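Local coordinates for protein B-agarase (Agarivorans gilvus, PDB 5Z6P) that probably hydrolyses beta-linkages between galactose units of agarose, as a beta-agarase of glycoside hydrolase family 50, at residues A302-I316 and A712-S726. Sequence-based numbering, arbitrary orientation.
Sequences ATGLDIIRLANTSTI and AHYFQYIDSPITGRS
Strands 302-305 and 712-714 run parallel, joined by backbone bonds from Ala712 N to Ala302 O, from Tyr714 N to Gly304 O and from Asp306 N to Tyr714 O (2.8 Å). A further bond, after the cis peptide preceding Gln716, links Tyr717 N to Asp306 O (3.0 Å). A parallel pair of strands nearly 400 residues apart in sequence is consistent with first and last strands meeting to close a (beta/alpha)8 barrel, as in related glycosidases.

Apolar contacts flank this ladder. Leu305 sets CD2 against Tyr714 CB and CD1 against Tyr717 CD1, while helix 413-428 covers Leu305 and Tyr717 through Met425. Ile307 CG1 lies 3.6 Å from Phe715 CE2.

Among the polar side chains, the Asp306 carboxylate stands nearly perpendicular to the His713 ring; a water joins OD1 to ND1, and Asn435 N also binds OD1. Asn312 lays its amide over the Arg725 guanidinium, ND2 3.3 Å above its centre and the planes 25° apart. Asp728 forms a salt bridge with Arg725. Farther along, Ser314 OG and Ser726 OG share a hydrogen bond of 2.9 Å. Thr315 donates from OG1 to Gly724 O at 2.7 Å, its chi1 of -169° turning the hydroxyl away from its own N.

Bonds from Arg309 NE and NH2 identify and hold the oxygen side of the Asn312 amide, leaving ND2 to face Arg725 as a stacking partner and to donate to a water that also lies 2.8 Å from Gln716 OE1.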
loop_
_atom_site.group_PDB
_atom_site.type_symbol
_atom_site.label_atom_id
_atom_site.label_comp_id
_atom_site.label_asym_id
_atom_site.label_seq_id
_atom_site.Cartn_x
_atom_site.Cartn_y
_atom_site.Cartn_z
ATOM N N ALA A 302 3.783 -17.510 -8.520
ATOM C CA ALA A 302 2.603 -17.220 -7.683
ATOM C C ALA A 302 1.865 -15.950 -8.087
ATOM O O ALA A 302 2.388 -14.860 -7.935
ATOM C CB ALA A 302 3.007 -17.127 -6.208
ATOM N N THR A 303 0.640 -16.090 -8.586
ATOM C CA THR A 303 -0.187 -14.916 -8.863
ATOM C C THR A 303 -1.523 -15.063 -8.147
ATOM O O THR A 303 -2.099 -16.150 -8.108
ATOM C CB THR A 303 -0.428 -14.695 -10.387
ATOM O OG1 THR A 303 -1.017 -15.871 -10.963
ATOM C CG2 THR A 303 0.894 -14.384 -11.102
ATOM N N GLY A 304 -2.006 -13.969 -7.571
ATOM C CA GLY A 304 -3.232 -14.010 -6.789
ATOM C C GLY A 304 -3.524 -12.707 -6.081
ATOM O O GLY A 304 -2.778 -11.747 -6.228
ATOM N N LEU A 305 -4.599 -12.693 -5.300
ATOM C CA LEU A 305 -5.091 -11.480 -4.657
ATOM C C LEU A 305 -5.022 -11.571 -3.133
ATOM O O LEU A 305 -5.148 -12.642 -2.559
ATOM C CB LEU A 305 -6.539 -11.206 -5.073
ATOM C CG LEU A 305 -6.887 -11.384 -6.559
ATOM C CD1 LEU A 305 -8.380 -11.142 -6.795
ATOM C CD2 LEU A 305 -6.051 -10.465 -7.429
ATOM N N ASP A 306 -4.803 -10.431 -2.502
ATOM C CA ASP A 306 -4.810 -10.335 -1.062
ATOM C C ASP A 306 -6.221 -10.087 -0.516
ATOM O O ASP A 306 -7.114 -9.678 -1.251
ATOM C CB ASP A 306 -3.888 -9.210 -0.608
ATOM C CG ASP A 306 -2.451 -9.439 -1.001
ATOM O OD1 ASP A 306 -1.985 -10.603 -1.023
ATOM O OD2 ASP A 306 -1.805 -8.426 -1.308
ATOM N N ILE A 307 -6.386 -10.323 0.782
ATOM C CA ILE A 307 -7.620 -10.042 1.513
ATOM C C ILE A 307 -8.800 -10.821 0.924
ATOM O O ILE A 307 -9.713 -10.253 0.358
ATOM C CB ILE A 307 -7.941 -8.541 1.524
ATOM C CG1 ILE A 307 -6.691 -7.721 1.860
ATOM C CG2 ILE A 307 -9.080 -8.245 2.512
ATOM C CD1 ILE A 307 -6.303 -7.744 3.335
ATOM N N ILE A 308 -8.765 -12.138 1.061
ATOM C CA ILE A 308 -9.879 -12.963 0.641
ATOM C C ILE A 308 -10.677 -13.342 1.893
ATOM O O ILE A 308 -10.590 -14.437 2.424
ATOM C CB ILE A 308 -9.389 -14.175 -0.155
ATOM C CG1 ILE A 308 -8.517 -13.661 -1.312
ATOM C CG2 ILE A 308 -10.572 -14.974 -0.693
ATOM C CD1 ILE A 308 -7.736 -14.689 -2.016
ATOM N N ARG A 309 -11.464 -12.374 2.337
ATOM C CA ARG A 309 -12.163 -12.422 3.609
ATOM C C ARG A 309 -13.097 -11.218 3.644
ATOM O O ARG A 309 -13.010 -10.347 2.764
ATOM C CB ARG A 309 -11.178 -12.391 4.780
ATOM C CG ARG A 309 -10.394 -11.088 4.897
ATOM C CD ARG A 309 -9.387 -11.134 6.049
ATOM N NE ARG A 309 -8.866 -9.813 6.384
ATOM C CZ ARG A 309 -7.846 -9.607 7.214
ATOM N NH1 ARG A 309 -7.247 -10.642 7.793
ATOM N NH2 ARG A 309 -7.425 -8.377 7.464
ATOM N N LEU A 310 -13.974 -11.159 4.648
ATOM C CA LEU A 310 -14.966 -10.088 4.724
ATOM C C LEU A 310 -14.569 -8.961 5.682
ATOM O O LEU A 310 -15.086 -7.856 5.593
ATOM C CB LEU A 310 -16.321 -10.638 5.151
ATOM C CG LEU A 310 -17.069 -11.554 4.196
ATOM C CD1 LEU A 310 -18.530 -11.596 4.581
ATOM C CD2 LEU A 310 -16.888 -11.135 2.746
ATOM N N ALA A 311 -13.630 -9.253 6.574
ATOM C CA ALA A 311 -13.328 -8.381 7.705
ATOM C C ALA A 311 -12.931 -6.958 7.328
ATOM O O ALA A 311 -13.046 -6.053 8.143
ATOM C CB ALA A 311 -12.229 -9.010 8.548
ATOM N N ASN A 312 -12.452 -6.753 6.105
ATOM C CA ASN A 312 -12.021 -5.422 5.700
ATOM C C ASN A 312 -13.087 -4.654 4.893
ATOM O O ASN A 312 -12.818 -3.547 4.431
ATOM C CB ASN A 312 -10.710 -5.491 4.879
ATOM C CG ASN A 312 -9.482 -5.876 5.718
ATOM O OD1 ASN A 312 -9.502 -6.835 6.476
ATOM N ND2 ASN A 312 -8.406 -5.130 5.550
ATOM N N THR A 313 -14.289 -5.226 4.754
ATOM C CA THR A 313 -15.378 -4.624 3.973
ATOM C C THR A 313 -16.340 -3.706 4.783
ATOM O O THR A 313 -17.187 -3.022 4.223
ATOM C CB THR A 313 -16.221 -5.732 3.278
ATOM O OG1 THR A 313 -16.871 -6.556 4.258
ATOM C CG2 THR A 313 -15.322 -6.617 2.425
ATOM N N SER A 314 -16.201 -3.667 6.095
ATOM C CA SER A 314 -17.119 -2.866 6.890
ATOM C C SER A 314 -16.792 -1.374 6.814
ATOM O O SER A 314 -15.653 -0.984 6.606
ATOM C CB SER A 314 -17.120 -3.339 8.340
ATOM O OG SER A 314 -16.045 -2.772 9.056
ATOM N N THR A 315 -17.827 -0.557 6.951
ATOM C CA THR A 315 -17.719 0.888 6.895
ATOM C C THR A 315 -18.549 1.522 8.040
ATOM O O THR A 315 -19.539 0.949 8.495
ATOM C CB THR A 315 -18.185 1.403 5.507
ATOM O OG1 THR A 315 -17.846 2.780 5.351
ATOM C CG2 THR A 315 -19.702 1.214 5.325
ATOM N N ILE A 316 -18.146 2.697 8.505
ATOM C CA ILE A 316 -18.832 3.364 9.605
ATOM C C ILE A 316 -20.191 3.928 9.153
ATOM O O ILE A 316 -20.271 4.634 8.147
ATOM C CB ILE A 316 -17.963 4.496 10.189
ATOM C CG1 ILE A 316 -16.765 3.907 10.939
ATOM C CG2 ILE A 316 -18.779 5.404 11.100
ATOM C CD1 ILE A 316 -17.123 3.205 12.242
ATOM N N ALA A 712 3.752 -12.330 -7.534
ATOM C CA ALA A 712 3.239 -11.006 -7.200
ATOM C C ALA A 712 1.759 -11.088 -6.795
ATOM O O ALA A 712 0.937 -11.688 -7.487
ATOM C CB ALA A 712 3.428 -10.015 -8.381
ATOM N N HIS A 713 1.445 -10.506 -5.645
ATOM C CA HIS A 713 0.093 -10.535 -5.111
ATOM C C HIS A 713 -0.522 -9.139 -5.138
ATOM O O HIS A 713 0.117 -8.164 -4.759
ATOM C CB HIS A 713 0.072 -11.093 -3.694
ATOM C CG HIS A 713 0.551 -12.503 -3.588
ATOM N ND1 HIS A 713 1.032 -13.042 -2.413
ATOM C CD2 HIS A 713 0.640 -13.488 -4.515
ATOM C CE1 HIS A 713 1.373 -14.297 -2.614
ATOM N NE2 HIS A 713 1.149 -14.596 -3.878
ATOM N N TYR A 714 -1.776 -9.075 -5.577
ATOM C CA TYR A 714 -2.480 -7.835 -5.808
ATOM C C TYR A 714 -3.388 -7.475 -4.623
ATOM O O TYR A 714 -4.178 -8.287 -4.147
ATOM C CB TYR A 714 -3.298 -7.924 -7.113
ATOM C CG TYR A 714 -4.076 -6.666 -7.446
ATOM C CD1 TYR A 714 -5.299 -6.396 -6.831
ATOM C CD2 TYR A 714 -3.591 -5.744 -8.347
ATOM C CE1 TYR A 714 -5.999 -5.257 -7.111
ATOM C CE2 TYR A 714 -4.292 -4.592 -8.636
ATOM C CZ TYR A 714 -5.504 -4.361 -8.018
ATOM O OH TYR A 714 -6.202 -3.219 -8.271
ATOM N N PHE A 715 -3.266 -6.238 -4.162
ATOM C CA PHE A 715 -4.068 -5.766 -3.032
ATOM C C PHE A 715 -5.157 -4.859 -3.608
ATOM O O PHE A 715 -4.879 -3.716 -3.917
ATOM C CB PHE A 715 -3.184 -5.021 -2.017
ATOM C CG PHE A 715 -3.835 -4.786 -0.670
ATOM C CD1 PHE A 715 -4.830 -3.839 -0.520
ATOM C CD2 PHE A 715 -3.426 -5.488 0.446
ATOM C CE1 PHE A 715 -5.423 -3.604 0.719
ATOM C CE2 PHE A 715 -4.015 -5.256 1.690
ATOM C CZ PHE A 715 -5.012 -4.304 1.819
ATOM N N GLN A 716 -6.398 -5.327 -3.713
ATOM C CA GLN A 716 -6.953 -6.468 -3.006
ATOM C C GLN A 716 -8.135 -7.036 -3.816
ATOM O O GLN A 716 -8.503 -6.480 -4.840
ATOM C CB GLN A 716 -7.425 -6.046 -1.603
ATOM C CG GLN A 716 -8.433 -4.900 -1.682
ATOM C CD GLN A 716 -8.963 -4.417 -0.333
ATOM O OE1 GLN A 716 -8.675 -4.998 0.701
ATOM N NE2 GLN A 716 -9.757 -3.342 -0.359
ATOM N N TYR A 717 -8.711 -8.139 -3.344
ATOM C CA TYR A 717 -9.843 -8.808 -3.998
ATOM C C TYR A 717 -11.012 -7.836 -4.233
ATOM O O TYR A 717 -11.465 -7.650 -5.355
ATOM C CB TYR A 717 -10.304 -9.973 -3.138
ATOM C CG TYR A 717 -11.379 -10.884 -3.696
ATOM C CD1 TYR A 717 -11.624 -10.974 -5.061
ATOM C CD2 TYR A 717 -12.132 -11.678 -2.840
ATOM C CE1 TYR A 717 -12.581 -11.821 -5.560
ATOM C CE2 TYR A 717 -13.103 -12.528 -3.324
ATOM C CZ TYR A 717 -13.322 -12.599 -4.700
ATOM O OH TYR A 717 -14.281 -13.445 -5.210
ATOM N N ILE A 718 -11.448 -7.203 -3.151
ATOM C CA ILE A 718 -12.678 -6.400 -3.106
ATOM C C ILE A 718 -12.379 -4.903 -3.051
ATOM O O ILE A 718 -11.493 -4.487 -2.317
ATOM C CB ILE A 718 -13.531 -6.802 -1.872
ATOM C CG1 ILE A 718 -13.804 -8.314 -1.883
ATOM C CG2 ILE A 718 -14.821 -5.996 -1.783
ATOM C CD1 ILE A 718 -14.106 -8.880 -0.521
ATOM N N ASP A 719 -13.103 -4.098 -3.830
ATOM C CA ASP A 719 -13.096 -2.644 -3.649
ATOM C C ASP A 719 -13.138 -2.252 -2.154
ATOM O O ASP A 719 -13.841 -2.900 -1.375
ATOM C CB ASP A 719 -14.307 -2.014 -4.366
ATOM C CG ASP A 719 -13.972 -1.459 -5.749
ATOM O OD1 ASP A 719 -12.778 -1.412 -6.109
ATOM O OD2 ASP A 719 -14.917 -1.039 -6.465
ATOM N N SER A 720 -12.400 -1.209 -1.763
ATOM C CA SER A 720 -12.659 -0.539 -0.485
ATOM C C SER A 720 -14.086 0.001 -0.473
ATOM O O SER A 720 -14.600 0.361 -1.521
ATOM C CB SER A 720 -11.720 0.648 -0.239
ATOM O OG SER A 720 -10.354 0.338 -0.380
ATOM N N PRO A 721 -14.703 0.122 0.718
ATOM C CA PRO A 721 -15.966 0.875 0.777
ATOM C C PRO A 721 -15.729 2.310 0.346
ATOM O O PRO A 721 -14.678 2.847 0.653
ATOM C CB PRO A 721 -16.368 0.807 2.256
ATOM C CG PRO A 721 -15.603 -0.326 2.819
ATOM C CD PRO A 721 -14.328 -0.422 2.030
ATOM N N ILE A 722 -16.679 2.910 -0.364
ATOM C CA ILE A 722 -16.506 4.271 -0.884
ATOM C C ILE A 722 -16.442 5.257 0.273
ATOM O O ILE A 722 -15.799 6.305 0.192
ATOM C CB ILE A 722 -17.655 4.647 -1.874
ATOM C CG1 ILE A 722 -17.569 3.771 -3.128
ATOM C CG2 ILE A 722 -17.600 6.120 -2.266
ATOM C CD1 ILE A 722 -18.722 3.926 -4.088
ATOM N N THR A 723 -17.094 4.886 1.370
ATOM C CA THR A 723 -17.093 5.676 2.599
ATOM C C THR A 723 -15.933 5.295 3.526
ATOM O O THR A 723 -15.818 5.800 4.626
ATOM C CB THR A 723 -18.429 5.494 3.353
ATOM O OG1 THR A 723 -18.789 4.115 3.307
ATOM C CG2 THR A 723 -19.542 6.313 2.704
ATOM N N GLY A 724 -15.086 4.387 3.077
ATOM C CA GLY A 724 -13.923 4.012 3.863
ATOM C C GLY A 724 -14.064 2.809 4.780
ATOM O O GLY A 724 -15.106 2.596 5.410
ATOM N N ARG A 725 -12.991 2.019 4.831
ATOM C CA ARG A 725 -12.801 0.979 5.831
ATOM C C ARG A 725 -12.948 1.560 7.210
ATOM O O ARG A 725 -12.327 2.568 7.509
ATOM C CB ARG A 725 -11.412 0.353 5.728
ATOM C CG ARG A 725 -11.317 -0.825 4.852
ATOM C CD ARG A 725 -10.019 -1.574 5.131
ATOM N NE ARG A 725 -10.058 -2.207 6.435
ATOM C CZ ARG A 725 -9.002 -2.393 7.221
ATOM N NH1 ARG A 725 -7.794 -1.974 6.850
ATOM N NH2 ARG A 725 -9.167 -2.997 8.392
ATOM N N SER A 726 -13.731 0.894 8.054
ATOM C CA SER A 726 -13.990 1.359 9.418
ATOM C C SER A 726 -12.725 1.643 10.198
ATOM O O SER A 726 -12.586 2.701 10.809
ATOM C CB SER A 726 -14.823 0.325 10.184
ATOM O OG SER A 726 -16.029 0.068 9.517
HETATM O O HOH W 1 0.641 -11.284 -0.278
HETATM O O HOH W 2 -10.543 -7.662 -0.681
HETATM O O HOH W 3 -8.331 -3.546 3.081
HETATM O O HOH W 4 -11.359 -2.442 2.241
HETATM O O HOH W 5 -15.744 4.300 7.480
#